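Inactive poly [ADP-ribose] polymerase RCD1 (Arabidopsis thaliana, PDB 5NGO) is an inactive member of the PARP family, which the downy mildew effector HaRxL106 binds to suppress plant immunity. Local coordinates at residues A[61-66]-A[131-136]; A[76-81]-A[173-178]. One frame throughout, in Å; residues are numbered along the deposited sequence.

Interaction 1: A[61-66]-A[131-136]; sequences NVRYAW and GNMELL
N61, just before strand 62-68, and R63, within it, meet G131 and M133 in the segment that follows strand 121-129, the antiparallel neighbour of 62-68 in the mixed sheet of the PARP catalytic fold. The polar part rests on the N61 amide. With CG anti to the backbone N (chi1 -175°), ND2 is carried across to the carbonyl of G131. The ND2 to G131 O bond is 3.0 Å long and nearly straight (167°), and it lies in the planes of both groups. At the other end of the amide, N61 OD1 receives R63 NE at 2.7 Å, in the plane of the guanidinium, with a weak second hydrogen bond from R63 NH2. One asparagine thus links a backbone carbonyl to an arginine two residues on. Asparagine also tolerates the positive phi found here, and that at position 131 is readily met by glycine. Backbone bonds of N61 with M130 and of G131 with A60 complete the pairing.

M133 supplies the packing. Its side chain crosses that of N61 at about a right angle, CG lying 3.5 Å from N61 ND2, and it also touches Y163, whose hydroxyl makes a weak hydrogen bond with R63 NH1. A flexible, polarisable thioether is well suited to covering a flat cation: M133 SD sits 4.0 Å above the R63 guanidinium plane, over its centre.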
# COMPACT_ATOMS: atom_id res chain seq x y z
N ASN A 61 -2.09 -14.60 -2.59
CA ASN A 61 -0.85 -13.99 -2.13
C ASN A 61 -1.15 -12.56 -1.70
O ASN A 61 -0.66 -11.58 -2.28
CB ASN A 61 0.25 -14.09 -3.19
CG ASN A 61 1.60 -13.56 -2.69
OD1 ASN A 61 1.86 -13.50 -1.50
ND2 ASN A 61 2.44 -13.13 -3.62
N VAL A 62 -2.00 -12.47 -0.67
CA VAL A 62 -2.38 -11.21 -0.07
C VAL A 62 -1.28 -10.79 0.90
O VAL A 62 -0.88 -11.56 1.76
CB VAL A 62 -3.74 -11.32 0.65
CG1 VAL A 62 -4.09 -9.99 1.33
CG2 VAL A 62 -4.85 -11.70 -0.36
N ARG A 63 -0.83 -9.55 0.77
CA ARG A 63 0.21 -8.99 1.63
C ARG A 63 -0.20 -7.65 2.19
O ARG A 63 -1.04 -6.96 1.63
CB ARG A 63 1.51 -8.83 0.85
CG ARG A 63 2.32 -10.10 0.80
CD ARG A 63 3.08 -10.25 -0.49
NE ARG A 63 3.59 -11.63 -0.62
CZ ARG A 63 4.87 -12.00 -0.52
NH1 ARG A 63 5.85 -11.09 -0.31
NH2 ARG A 63 5.17 -13.28 -0.69
N TYR A 64 0.38 -7.30 3.33
CA TYR A 64 0.22 -5.95 3.86
C TYR A 64 1.29 -5.09 3.25
O TYR A 64 2.40 -5.56 3.00
CB TYR A 64 0.26 -5.93 5.38
CG TYR A 64 -1.05 -6.35 6.02
CD1 TYR A 64 -2.17 -5.53 5.96
CD2 TYR A 64 -1.18 -7.60 6.64
CE1 TYR A 64 -3.35 -5.86 6.57
CE2 TYR A 64 -2.37 -7.98 7.21
CZ TYR A 64 -3.47 -7.12 7.15
OH TYR A 64 -4.61 -7.47 7.83
N ALA A 65 0.96 -3.84 2.95
CA ALA A 65 1.92 -2.89 2.40
C ALA A 65 1.54 -1.47 2.79
O ALA A 65 0.38 -1.20 3.07
CB ALA A 65 1.97 -3.03 0.88
N TRP A 66 2.53 -0.58 2.81
CA TRP A 66 2.34 0.78 3.27
C TRP A 66 2.23 1.72 2.07
O TRP A 66 3.02 1.62 1.12
CB TRP A 66 3.50 1.25 4.13
CG TRP A 66 3.71 0.44 5.36
CD1 TRP A 66 4.63 -0.54 5.55
CD2 TRP A 66 2.99 0.55 6.59
NE1 TRP A 66 4.52 -1.07 6.80
CE2 TRP A 66 3.51 -0.41 7.46
CE3 TRP A 66 1.96 1.38 7.03
CZ2 TRP A 66 3.04 -0.57 8.77
CZ3 TRP A 66 1.47 1.22 8.30
CH2 TRP A 66 2.02 0.24 9.16
N GLY A 131 -0.75 -11.73 -5.98
CA GLY A 131 -0.86 -12.88 -6.88
C GLY A 131 0.48 -13.48 -7.24
O GLY A 131 1.36 -13.58 -6.38
N ASN A 132 0.63 -13.84 -8.51
CA ASN A 132 1.92 -14.27 -9.06
C ASN A 132 2.79 -13.07 -9.32
O ASN A 132 2.59 -12.35 -10.31
CB ASN A 132 1.73 -15.02 -10.38
CG ASN A 132 1.30 -16.42 -10.17
OD1 ASN A 132 0.36 -16.87 -10.76
ND2 ASN A 132 2.03 -17.15 -9.34
N MET A 133 3.78 -12.87 -8.45
CA MET A 133 4.58 -11.66 -8.48
C MET A 133 5.59 -11.66 -9.62
O MET A 133 6.31 -12.63 -9.80
CB MET A 133 5.32 -11.48 -7.15
CG MET A 133 4.38 -11.34 -5.98
SD MET A 133 5.19 -10.98 -4.44
CE MET A 133 5.74 -9.37 -4.68
N GLU A 134 5.63 -10.56 -10.38
CA GLU A 134 6.66 -10.35 -11.39
C GLU A 134 7.86 -9.65 -10.73
O GLU A 134 7.72 -8.59 -10.12
CB GLU A 134 6.12 -9.47 -12.51
CG GLU A 134 7.04 -9.31 -13.70
CD GLU A 134 6.48 -8.42 -14.80
OE1 GLU A 134 7.28 -7.95 -15.64
OE2 GLU A 134 5.26 -8.16 -14.84
N LEU A 135 9.04 -10.25 -10.88
CA LEU A 135 10.30 -9.59 -10.53
C LEU A 135 10.55 -8.53 -11.60
O LEU A 135 10.67 -8.89 -12.78
CB LEU A 135 11.46 -10.60 -10.47
CG LEU A 135 12.89 -10.16 -10.10
CD1 LEU A 135 12.90 -9.08 -9.01
CD2 LEU A 135 13.79 -11.36 -9.77
N LEU A 136 10.59 -7.26 -11.21
CA LEU A 136 10.69 -6.18 -12.18
C LEU A 136 12.12 -5.89 -12.63
O LEU A 136 13.03 -5.68 -11.82
CB LEU A 136 10.07 -4.89 -11.63
CG LEU A 136 8.58 -4.56 -11.84
CD1 LEU A 136 7.67 -5.74 -12.08
CD2 LEU A 136 8.03 -3.71 -10.70

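Interaction 2: A[76-81]-A[173-178]; sequences AVMMQG and HIFPEF
The methyl end of M78, on the short helix 77-80, rests against the ring carbons of P176 in strand 174-182, CE of M78 lying 3.6 Å from CG of P176. The same methyl makes a tight approach to the backbone carbonyl, M78 CE to P176 O being 3.0 Å, and touches the F175 ring obliquely, M78 CE to F175 CE1 being 4.1 Å. Bends at chi2 (-79°) and chi3 bring this end to the strand, a path that unbranched, flexible methionine can follow. V77, by contrast, points directly at the strand, and its CG2 reaches P176 CG at 4.2 Å; a short branched side chain is enough there.

Farther out, helix 37-57 covers this region, with A39 against M78 and F46 against F175, while F34 packs on both V77 and M78. R42 NE bonds to the carbonyl of M78 and so ties the short helix to the long one. On the strand side, E177 and F178 both face L125 in a classic beta bulge.

No hydrogen bond joins the two segments. A methyl, probably slightly polarised by its sulfur, faces ring carbons and a carbonyl oxygen, so cohesion is mainly dispersion and burial.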
# COMPACT_ATOMS: atom_id res chain seq x y z
N ALA A 76 -11.53 11.26 0.56
CA ALA A 76 -11.91 10.74 -0.76
C ALA A 76 -11.71 9.22 -0.92
O ALA A 76 -12.52 8.56 -1.56
CB ALA A 76 -11.15 11.49 -1.85
N VAL A 77 -10.66 8.66 -0.31
CA VAL A 77 -10.12 7.34 -0.74
C VAL A 77 -11.06 6.16 -0.87
O VAL A 77 -10.89 5.42 -1.74
CB VAL A 77 -8.90 6.95 0.12
CG1 VAL A 77 -9.32 6.30 1.44
CG2 VAL A 77 -7.96 6.03 -0.65
N MET A 78 -12.10 6.07 -0.03
CA MET A 78 -13.02 4.93 -0.05
C MET A 78 -14.06 4.97 -1.16
O MET A 78 -14.30 3.95 -1.79
CB MET A 78 -13.71 4.75 1.32
CG MET A 78 -12.72 4.22 2.39
SD MET A 78 -12.53 2.40 2.16
CE MET A 78 -10.76 2.21 2.34
N MET A 79 -14.68 6.11 -1.39
CA MET A 79 -15.83 6.20 -2.31
C MET A 79 -15.41 6.25 -3.79
O MET A 79 -16.00 5.55 -4.61
CB MET A 79 -16.69 7.42 -1.96
CG MET A 79 -18.09 7.39 -2.56
SD MET A 79 -19.32 8.30 -1.63
CE MET A 79 -18.47 9.80 -1.09
N GLN A 80 -14.41 7.07 -4.11
CA GLN A 80 -13.99 7.28 -5.49
C GLN A 80 -12.77 6.45 -5.93
O GLN A 80 -12.41 6.45 -7.09
CB GLN A 80 -13.76 8.78 -5.74
CG GLN A 80 -14.96 9.64 -5.42
CD GLN A 80 -14.56 10.96 -4.81
OE1 GLN A 80 -15.18 11.43 -3.84
NE2 GLN A 80 -13.54 11.59 -5.38
N GLY A 81 -12.14 5.75 -4.99
CA GLY A 81 -10.98 4.91 -5.25
C GLY A 81 -9.59 5.50 -5.00
O GLY A 81 -9.44 6.57 -4.40
N HIS A 173 -7.31 -4.66 -6.42
CA HIS A 173 -6.21 -5.40 -5.77
C HIS A 173 -5.63 -4.66 -4.54
O HIS A 173 -4.65 -5.15 -3.97
CB HIS A 173 -5.12 -5.64 -6.82
CG HIS A 173 -5.47 -6.69 -7.83
ND1 HIS A 173 -5.17 -8.00 -7.59
CD2 HIS A 173 -5.98 -6.65 -9.09
CE1 HIS A 173 -5.53 -8.74 -8.63
NE2 HIS A 173 -6.02 -7.94 -9.55
N ILE A 174 -6.21 -3.53 -4.13
CA ILE A 174 -5.74 -2.79 -2.95
C ILE A 174 -6.91 -2.42 -2.05
O ILE A 174 -7.85 -1.79 -2.50
CB ILE A 174 -4.99 -1.49 -3.33
CG1 ILE A 174 -3.82 -1.80 -4.25
CG2 ILE A 174 -4.50 -0.76 -2.06
CD1 ILE A 174 -3.15 -0.59 -4.84
N PHE A 175 -6.87 -2.82 -0.78
CA PHE A 175 -7.83 -2.35 0.19
C PHE A 175 -7.11 -1.53 1.28
O PHE A 175 -6.40 -2.10 2.10
CB PHE A 175 -8.60 -3.50 0.83
CG PHE A 175 -9.54 -3.06 1.91
CD1 PHE A 175 -10.63 -2.26 1.63
CD2 PHE A 175 -9.30 -3.42 3.23
CE1 PHE A 175 -11.49 -1.83 2.63
CE2 PHE A 175 -10.16 -3.00 4.25
CZ PHE A 175 -11.24 -2.20 3.95
N PRO A 176 -7.29 -0.19 1.28
CA PRO A 176 -6.79 0.65 2.37
C PRO A 176 -7.52 0.39 3.65
O PRO A 176 -8.71 0.53 3.67
CB PRO A 176 -7.05 2.09 1.88
CG PRO A 176 -7.63 1.98 0.54
CD PRO A 176 -8.08 0.58 0.31
N GLU A 177 -6.82 -0.00 4.69
CA GLU A 177 -7.48 -0.46 5.90
C GLU A 177 -7.22 0.37 7.12
O GLU A 177 -8.13 0.62 7.90
CB GLU A 177 -7.09 -1.92 6.18
CG GLU A 177 -8.00 -2.59 7.20
CD GLU A 177 -7.81 -4.03 7.35
OE1 GLU A 177 -6.79 -4.56 6.89
OE2 GLU A 177 -8.69 -4.66 7.98
N PHE A 178 -5.97 0.78 7.33
CA PHE A 178 -5.55 1.48 8.54
C PHE A 178 -4.80 2.77 8.19
O PHE A 178 -4.09 2.80 7.20
CB PHE A 178 -4.64 0.63 9.37
CG PHE A 178 -5.27 -0.63 9.92
CD1 PHE A 178 -5.24 -1.80 9.21
CD2 PHE A 178 -5.72 -0.67 11.23
CE1 PHE A 178 -5.79 -2.98 9.75
CE2 PHE A 178 -6.25 -1.81 11.78
CZ PHE A 178 -6.28 -3.00 11.06

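In the fold
Strand 121-129 joins the two contacts: strands 62-68 and 174-182 flank it on either side, so interactions 1 and 2 reach the same sheet with centres about 17 Å apart. They meet where Y64 CE1 packs 3.7 Å from E177 OE1, whose carboxylate partner OE2 forms a salt bridge with R127. Interaction 2 is wholly buried, seating a short helix on the sheet mainly by apolar contact, with no hydrogen bond between the segments. Interaction 1 is only partly buried and joins a strand's start to the segment leading into strand 134-135; there, amide, guanidinium and sulfur combine directional bonds with packing. Along the chain their segments alternate.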